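Local coordinates for putative periplasmic protein (Wolinella succinogenes, PDB 3KN3) that probably serves as a periplasmic solute-binding protein, binds glutathione, and may be linked to ABC-type tungstate transport, at residues A[86-91]-A[190-195]. Numbering follows the deposited sequence.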
loop_
_atom_site.group_PDB
_atom_site.type_symbol
_atom_site.label_atom_id
_atom_site.label_comp_id
_atom_site.label_asym_id
_atom_site.label_seq_id
_atom_site.Cartn_x
_atom_site.Cartn_y
_atom_site.Cartn_z
ATOM N N PHE A 86 6.443 2.438 -1.031
ATOM C CA PHE A 86 7.324 2.170 0.102
ATOM C C PHE A 86 8.759 2.673 -0.128
ATOM O O PHE A 86 9.291 2.615 -1.240
ATOM C CB PHE A 86 7.355 0.674 0.417
ATOM C CG PHE A 86 6.009 0.090 0.752
ATOM C CD1 PHE A 86 5.247 -0.545 -0.225
ATOM C CD2 PHE A 86 5.506 0.164 2.048
ATOM C CE1 PHE A 86 4.009 -1.101 0.084
ATOM C CE2 PHE A 86 4.267 -0.378 2.361
ATOM C CZ PHE A 86 3.515 -1.013 1.375
ATOM N N VAL A 87 9.389 3.143 0.943
ATOM C CA VAL A 87 10.765 3.596 0.877
ATOM C C VAL A 87 11.612 2.997 1.999
ATOM O O VAL A 87 11.093 2.544 3.012
ATOM C CB VAL A 87 10.847 5.130 0.903
ATOM C CG1 VAL A 87 10.166 5.710 -0.343
ATOM C CG2 VAL A 87 10.212 5.688 2.180
ATOM N N ILE A 88 12.922 2.973 1.796
ATOM C CA ILE A 88 13.837 2.486 2.811
ATOM C C ILE A 88 14.448 3.715 3.474
ATOM O O ILE A 88 14.903 4.627 2.790
ATOM C CB ILE A 88 14.947 1.572 2.213
ATOM C CG1 ILE A 88 14.439 0.148 1.994
ATOM C CG2 ILE A 88 16.111 1.468 3.165
ATOM C CD1 ILE A 88 13.429 0.013 0.945
ATOM N N ILE A 89 14.429 3.754 4.802
ATOM C CA ILE A 89 14.931 4.914 5.535
ATOM C C ILE A 89 15.976 4.523 6.574
ATOM O O ILE A 89 16.063 3.365 6.982
ATOM C CB ILE A 89 13.797 5.696 6.226
ATOM C CG1 ILE A 89 13.203 4.891 7.380
ATOM C CG2 ILE A 89 12.719 6.067 5.217
ATOM C CD1 ILE A 89 12.141 5.650 8.169
ATOM N N GLY A 90 16.777 5.506 6.970
ATOM C CA GLY A 90 17.864 5.329 7.905
ATOM C C GLY A 90 18.535 6.678 8.086
ATOM O O GLY A 90 18.156 7.644 7.431
ATOM N N ASN A 91 19.527 6.770 8.961
ATOM C CA ASN A 91 20.091 8.085 9.219
ATOM C C ASN A 91 20.910 8.538 8.015
ATOM O O ASN A 91 21.179 7.739 7.121
ATOM C CB ASN A 91 20.834 8.162 10.568
ATOM C CG ASN A 91 22.149 7.438 10.559
ATOM O OD1 ASN A 91 23.015 7.728 9.740
ATOM N ND2 ASN A 91 22.320 6.497 11.492
ATOM N N VAL A 190 16.054 9.656 7.146
ATOM C CA VAL A 190 16.016 10.176 5.796
ATOM C C VAL A 190 15.808 9.060 4.764
ATOM O O VAL A 190 16.254 7.927 4.969
ATOM C CB VAL A 190 17.313 10.948 5.522
ATOM C CG1 VAL A 190 18.245 10.152 4.630
ATOM C CG2 VAL A 190 16.998 12.284 4.933
ATOM N N ILE A 191 15.109 9.364 3.667
ATOM C CA ILE A 191 14.950 8.375 2.597
ATOM C C ILE A 191 16.298 8.025 2.017
ATOM O O ILE A 191 17.076 8.898 1.619
ATOM C CB ILE A 191 14.055 8.829 1.445
ATOM C CG1 ILE A 191 12.612 8.976 1.915
ATOM C CG2 ILE A 191 14.125 7.806 0.297
ATOM C CD1 ILE A 191 11.673 9.354 0.810
ATOM N N VAL A 192 16.544 6.729 1.947
ATOM C CA VAL A 192 17.869 6.196 1.704
ATOM C C VAL A 192 17.787 5.311 0.466
ATOM O O VAL A 192 18.796 4.952 -0.125
ATOM C CB VAL A 192 18.341 5.419 2.972
ATOM C CG1 VAL A 192 18.807 4.021 2.647
ATOM C CG2 VAL A 192 19.392 6.219 3.740
ATOM N N LEU A 193 16.561 4.996 0.054
ATOM C CA LEU A 193 16.352 4.204 -1.145
ATOM C C LEU A 193 14.884 4.223 -1.585
ATOM O O LEU A 193 13.993 3.984 -0.779
ATOM C CB LEU A 193 16.834 2.777 -0.895
ATOM C CG LEU A 193 17.103 1.898 -2.111
ATOM C CD1 LEU A 193 18.037 0.774 -1.741
ATOM C CD2 LEU A 193 15.793 1.360 -2.627
ATOM N N GLU A 194 14.637 4.505 -2.865
ATOM C CA GLU A 194 13.274 4.634 -3.382
ATOM C C GLU A 194 13.218 4.427 -4.899
ATOM O O GLU A 194 14.235 4.475 -5.571
ATOM C CB GLU A 194 12.709 6.013 -3.020
ATOM C CG GLU A 194 13.523 7.185 -3.583
ATOM C CD GLU A 194 12.940 8.568 -3.247
ATOM O OE1 GLU A 194 13.732 9.512 -3.039
ATOM O OE2 GLU A 194 11.703 8.723 -3.193
ATOM N N GLY A 195 12.025 4.183 -5.433
ATOM C CA GLY A 195 11.820 4.142 -6.874
ATOM C C GLY A 195 11.805 2.769 -7.513
ATOM O O GLY A 195 11.115 2.539 -8.496
HETATM O O HOH W 1 9.748 3.726 -3.696
#
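The carbonyl O of I88 is gripped by two backbone N-H groups of the facing strand: V192 N lies 2.8 Å from I88 O, nearly along the C=O axis, while L193 N reaches I88 O by a weak, strongly bent bond (N-H...O 131°). Two consecutive residues set against one define a classic beta bulge. The psi of V192, -13° and far from extended, turns L193 N-H to the same side as V192 N-H, so that both reach I88 O, and the register slips by one residue. Antiparallel bonds flank the slip: on one side I88 N-H runs almost straight (178°) to L193 O, on the other G90 and V190 exchange two backbone bonds. Between them I89 and I191 form a non-hydrogen-bonded pair, where I89 CA makes a CA-H...O contact with V190 O at 3.3 Å. Past L193 a water spans F86 O and G195 N.

The side chains divide between two helical layers. On the face of I88 and L193, turned to helix 103-113, their CB atoms meet at 3.8 Å; I88 CG2, anti to its backbone N, touches V192 CG1 at 3.7 Å as the two side chains cross obliquely. The other face, under helix 173-182, carries V87, I89 and I191. V87 and I191 cross at about a right angle, V87 CG2 against I191 CG1 at 4.1 Å, and V87 CG1 lies alongside CB of E194, the OE2 of which forms a salt bridge with R173. An alanine at V87 would probably loosen this corner, since both methyls that meet I191 and E194 would be lost. The bulged pairing joins edge strand 190-193 to strand 86-90 in the mixed five-stranded sheet of one lobe of the periplasmic binding protein fold.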